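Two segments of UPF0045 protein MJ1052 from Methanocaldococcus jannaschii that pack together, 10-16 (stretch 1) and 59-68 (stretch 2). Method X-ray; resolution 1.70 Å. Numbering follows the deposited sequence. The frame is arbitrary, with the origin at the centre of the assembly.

Stretch 1, residues 10-16: EVSIIPL
Stretch 2, residues 59-68: AFKEAHSTVL

No hydrogen bond joins the two stretches: a β-strand and an α-helix, at least 49 residues apart in sequence wherever they touch, meet mainly through apolar side chains and bury 292 Å² in total. Strand 10-16 and helix 59-68 run in nearly the same direction, their axes 18° apart (signed crossing angle -18°) and 9.2 Å apart at closest approach. The strand is extended, with phi/psi near -125/124 at Ile13; the helix stays near -62/-45 until psi relaxes to -22° at Leu68. CA-CA distances set the register: Val11 to Phe60 7.3 Å, Ile13 to His64 6.6 Å, Pro15 to Val67 6.9 Å. Strand alternation turns the CA-to-CB bonds of Val11, Ile13 and Pro15 toward the helix and those of Ser12 and Ile14 away. Each two-residue step along the strand is matched by four and then three residues of helix, roughly one turn, so the two elements keep in step; Val67 serves both Ile13 and Pro15. Val11 (chi1 t) places CG1 3.8 Å from CD1 of Phe60, at the ring edge near its plane; the CA-to-CB bond of Phe60 points sideways, but its ring comes nearer the strand, with chi1 t and chi2 65°. Ile13 (m, t) is the central residue, with 86 Å² covered. Its CD1 lies 3.5 Å from CB of Ala63 and 3.9 Å from the backbone N of His64, while Ile13 CG2 lies 4.0 Å from Val67 CG2. Val67 (chi1 t) also sets CG1 3.6 Å from CB of Pro15, whose ring is C-gamma endo. Along the helix, backbone i to i-4 bonds include His64 N to Phe60 O (3.0 Å) and Thr66 N to Glu62 O (2.8 Å). Ser65 OG (chi1 m) donates to Lys61 O at 2.7 Å and Thr66 OG1 (chi1 m) to Glu62 O at 2.5 Å, so these hydroxyls bond to the helix's own backbone.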

ATOM      1  N   GLU A  10      -6.788   7.127  -2.664  1.00 17.50           N
ATOM      2  CA  GLU A  10      -5.496   7.448  -3.247  1.00 17.01           C
ATOM      3  C   GLU A  10      -5.149   6.351  -4.234  1.00 17.76           C
ATOM      4  O   GLU A  10      -5.311   5.163  -3.947  1.00 17.44           O
ATOM      5  CB  GLU A  10      -4.403   7.566  -2.187  1.00 19.32           C
ATOM      6  CG  GLU A  10      -3.059   7.986  -2.792  1.00 18.91           C
ATOM      7  CD  GLU A  10      -2.017   8.338  -1.751  1.00 21.17           C
ATOM      8  OE1 GLU A  10      -1.861   7.563  -0.787  1.00 20.31           O
ATOM      9  OE2 GLU A  10      -1.348   9.390  -1.905  1.00 22.68           O
ATOM     10  N   VAL A  11      -4.681   6.757  -5.405  1.00 16.30           N
ATOM     11  CA  VAL A  11      -4.330   5.808  -6.447  1.00 17.92           C
ATOM     12  C   VAL A  11      -2.902   6.020  -6.921  1.00 19.01           C
ATOM     13  O   VAL A  11      -2.438   7.152  -7.039  1.00 17.70           O
ATOM     14  CB  VAL A  11      -5.255   5.964  -7.671  1.00 16.85           C
ATOM     15  CG1 VAL A  11      -4.765   5.073  -8.816  1.00 18.81           C
ATOM     16  CG2 VAL A  11      -6.697   5.621  -7.294  1.00 17.49           C
ATOM     17  N   SER A  12      -2.203   4.923  -7.170  1.00 18.17           N
ATOM     18  CA  SER A  12      -0.853   5.004  -7.700  1.00 22.34           C
ATOM     19  C   SER A  12      -0.758   3.878  -8.714  1.00 25.59           C
ATOM     20  O   SER A  12      -1.250   2.770  -8.484  1.00 21.57           O
ATOM     21  CB  SER A  12       0.201   4.831  -6.605  1.00 24.89           C
ATOM     22  OG  SER A  12       0.212   3.514  -6.090  1.00 28.07           O
ATOM     23  N   ILE A  13      -0.149   4.176  -9.850  1.00 28.55           N
ATOM     24  CA  ILE A  13      -0.001   3.188 -10.903  1.00 30.52           C
ATOM     25  C   ILE A  13       1.472   3.081 -11.244  1.00 31.17           C
ATOM     26  O   ILE A  13       2.128   4.082 -11.550  1.00 32.72           O
ATOM     27  CB  ILE A  13      -0.803   3.603 -12.145  1.00 30.28           C
ATOM     28  CG1 ILE A  13      -2.279   3.731 -11.772  1.00 32.30           C
ATOM     29  CG2 ILE A  13      -0.611   2.586 -13.262  1.00 32.31           C
ATOM     30  CD1 ILE A  13      -3.116   4.437 -12.800  1.00 29.86           C
ATOM     31  N   ILE A  14       1.997   1.866 -11.164  1.00 29.68           N
ATOM     32  CA  ILE A  14       3.395   1.627 -11.464  1.00 28.85           C
ATOM     33  C   ILE A  14       3.517   0.789 -12.726  1.00 27.17           C
ATOM     34  O   ILE A  14       3.150  -0.383 -12.741  1.00 23.43           O
ATOM     35  CB  ILE A  14       4.098   0.861 -10.335  1.00 31.79           C
ATOM     36  CG1 ILE A  14       4.006   1.642  -9.025  1.00 34.03           C
ATOM     37  CG2 ILE A  14       5.554   0.620 -10.710  1.00 33.74           C
ATOM     38  CD1 ILE A  14       4.538   0.877  -7.834  1.00 37.11           C
ATOM     39  N   PRO A  15       4.003   1.390 -13.815  1.00 26.81           N
ATOM     40  CA  PRO A  15       4.131   0.578 -15.022  1.00 26.63           C
ATOM     41  C   PRO A  15       5.500  -0.091 -15.005  1.00 25.25           C
ATOM     42  O   PRO A  15       6.491   0.515 -14.585  1.00 23.54           O
ATOM     43  CB  PRO A  15       4.000   1.603 -16.142  1.00 28.66           C
ATOM     44  CG  PRO A  15       4.662   2.805 -15.560  1.00 29.37           C
ATOM     45  CD  PRO A  15       4.169   2.824 -14.118  1.00 28.74           C
ATOM     46  N   LEU A  16       5.546  -1.351 -15.414  1.00 22.32           N
ATOM     47  CA  LEU A  16       6.811  -2.063 -15.482  1.00 23.69           C
ATOM     48  C   LEU A  16       7.142  -2.187 -16.960  1.00 25.21           C
ATOM     49  O   LEU A  16       6.755  -3.143 -17.627  1.00 24.66           O
ATOM     50  CB  LEU A  16       6.714  -3.449 -14.832  1.00 23.52           C
ATOM     51  CG  LEU A  16       6.564  -3.441 -13.307  1.00 24.83           C
ATOM     52  CD1 LEU A  16       6.661  -4.865 -12.766  1.00 25.01           C
ATOM     53  CD2 LEU A  16       7.660  -2.577 -12.693  1.00 27.41           C
ATOM     54  N   ALA A  59     -12.968   4.759 -12.445  1.00 23.11           N
ATOM     55  CA  ALA A  59     -11.840   5.601 -12.824  1.00 21.47           C
ATOM     56  C   ALA A  59     -10.543   4.846 -12.589  1.00 21.68           C
ATOM     57  O   ALA A  59      -9.614   4.922 -13.390  1.00 22.74           O
ATOM     58  CB  ALA A  59     -11.846   6.900 -12.014  1.00 21.51           C
ATOM     59  N   PHE A  60     -10.489   4.114 -11.483  1.00 20.66           N
ATOM     60  CA  PHE A  60      -9.310   3.334 -11.144  1.00 20.83           C
ATOM     61  C   PHE A  60      -9.063   2.295 -12.231  1.00 21.76           C
ATOM     62  O   PHE A  60      -7.952   2.170 -12.748  1.00 23.10           O
ATOM     63  CB  PHE A  60      -9.515   2.637  -9.799  1.00 18.99           C
ATOM     64  CG  PHE A  60      -8.423   1.671  -9.442  1.00 20.38           C
ATOM     65  CD1 PHE A  60      -7.124   2.116  -9.220  1.00 16.59           C
ATOM     66  CD2 PHE A  60      -8.697   0.312  -9.310  1.00 18.89           C
ATOM     67  CE1 PHE A  60      -6.112   1.232  -8.866  1.00 16.85           C
ATOM     68  CE2 PHE A  60      -7.685  -0.586  -8.954  1.00 20.18           C
ATOM     69  CZ  PHE A  60      -6.392  -0.122  -8.732  1.00 21.53           C
ATOM     70  N   LYS A  61     -10.106   1.555 -12.593  1.00 21.99           N
ATOM     71  CA  LYS A  61      -9.955   0.535 -13.620  1.00 22.80           C
ATOM     72  C   LYS A  61      -9.496   1.127 -14.944  1.00 23.96           C
ATOM     73  O   LYS A  61      -8.611   0.579 -15.607  1.00 24.03           O
ATOM     74  CB  LYS A  61     -11.266  -0.219 -13.831  1.00 23.51           C
ATOM     75  CG  LYS A  61     -11.141  -1.363 -14.819  1.00 22.70           C
ATOM     76  CD  LYS A  61     -12.491  -1.982 -15.132  1.00 25.90           C
ATOM     77  CE  LYS A  61     -12.350  -3.096 -16.157  1.00 27.89           C
ATOM     78  NZ  LYS A  61     -13.675  -3.634 -16.573  1.00 29.68           N
ATOM     79  N   GLU A  62     -10.087   2.248 -15.341  1.00 23.43           N
ATOM     80  CA  GLU A  62      -9.705   2.845 -16.612  1.00 24.88           C
ATOM     81  C   GLU A  62      -8.269   3.354 -16.596  1.00 25.05           C
ATOM     82  O   GLU A  62      -7.539   3.189 -17.576  1.00 25.09           O
ATOM     83  CB  GLU A  62     -10.671   3.974 -17.001  1.00 24.58           C
ATOM     84  CG  GLU A  62     -10.254   4.703 -18.277  1.00 26.86           C
ATOM     85  CD  GLU A  62     -11.321   5.632 -18.829  1.00 27.38           C
ATOM     86  OE1 GLU A  62     -12.231   6.031 -18.076  1.00 29.89           O
ATOM     87  OE2 GLU A  62     -11.233   5.980 -20.028  1.00 31.47           O
ATOM     88  N   ALA A  63      -7.859   3.961 -15.485  1.00 24.18           N
ATOM     89  CA  ALA A  63      -6.501   4.488 -15.367  1.00 23.43           C
ATOM     90  C   ALA A  63      -5.494   3.352 -15.478  1.00 24.54           C
ATOM     91  O   ALA A  63      -4.512   3.441 -16.214  1.00 24.77           O
ATOM     92  CB  ALA A  63      -6.333   5.207 -14.035  1.00 24.47           C
ATOM     93  N   HIS A  64      -5.742   2.284 -14.729  1.00 23.13           N
ATOM     94  CA  HIS A  64      -4.877   1.111 -14.756  1.00 23.43           C
ATOM     95  C   HIS A  64      -4.799   0.566 -16.186  1.00 23.60           C
ATOM     96  O   HIS A  64      -3.713   0.327 -16.715  1.00 24.83           O
ATOM     97  CB  HIS A  64      -5.446   0.043 -13.819  1.00 21.44           C
ATOM     98  CG  HIS A  64      -4.839  -1.316 -13.994  1.00 22.04           C
ATOM     99  ND1 HIS A  64      -3.604  -1.654 -13.483  1.00 21.94           N
ATOM    100  CD2 HIS A  64      -5.303  -2.421 -14.621  1.00 21.99           C
ATOM    101  CE1 HIS A  64      -3.335  -2.912 -13.787  1.00 23.10           C
ATOM    102  NE2 HIS A  64      -4.350  -3.400 -14.478  1.00 21.98           N
ATOM    103  N   SER A  65      -5.960   0.392 -16.810  1.00 24.90           N
ATOM    104  CA  SER A  65      -6.042  -0.151 -18.162  1.00 26.81           C
ATOM    105  C   SER A  65      -5.382   0.720 -19.219  1.00 28.56           C
ATOM    106  O   SER A  65      -4.790   0.211 -20.170  1.00 30.04           O
ATOM    107  CB  SER A  65      -7.505  -0.390 -18.536  1.00 26.70           C
ATOM    108  OG  SER A  65      -8.139  -1.210 -17.571  1.00 26.63           O
ATOM    109  N   THR A  66      -5.488   2.033 -19.058  1.00 29.67           N
ATOM    110  CA  THR A  66      -4.902   2.959 -20.017  1.00 30.60           C
ATOM    111  C   THR A  66      -3.385   2.822 -20.048  1.00 29.62           C
ATOM    112  O   THR A  66      -2.767   2.879 -21.113  1.00 30.20           O
ATOM    113  CB  THR A  66      -5.275   4.410 -19.676  1.00 32.62           C
ATOM    114  OG1 THR A  66      -6.696   4.520 -19.540  1.00 38.03           O
ATOM    115  CG2 THR A  66      -4.830   5.334 -20.775  1.00 33.32           C
ATOM    116  N   VAL A  67      -2.778   2.639 -18.881  1.00 29.04           N
ATOM    117  CA  VAL A  67      -1.329   2.485 -18.819  1.00 28.66           C
ATOM    118  C   VAL A  67      -0.924   1.101 -19.322  1.00 28.80           C
ATOM    119  O   VAL A  67       0.112   0.943 -19.967  1.00 28.46           O
ATOM    120  CB  VAL A  67      -0.801   2.680 -17.382  1.00 29.32           C
ATOM    121  CG1 VAL A  67       0.699   2.418 -17.337  1.00 28.23           C
ATOM    122  CG2 VAL A  67      -1.099   4.098 -16.909  1.00 26.69           C
ATOM    123  N   LEU A  68      -1.748   0.101 -19.033  1.00 27.95           N
ATOM    124  CA  LEU A  68      -1.463  -1.261 -19.465  1.00 28.69           C
ATOM    125  C   LEU A  68      -1.528  -1.355 -20.989  1.00 30.94           C
ATOM    126  O   LEU A  68      -0.948  -2.256 -21.592  1.00 31.14           O
ATOM    127  CB  LEU A  68      -2.463  -2.231 -18.829  1.00 26.31           C
ATOM    128  CG  LEU A  68      -2.294  -3.725 -19.118  1.00 24.99           C
ATOM    129  CD1 LEU A  68      -0.916  -4.201 -18.661  1.00 24.46           C
ATOM    130  CD2 LEU A  68      -3.386  -4.495 -18.403  1.00 28.24           C
TER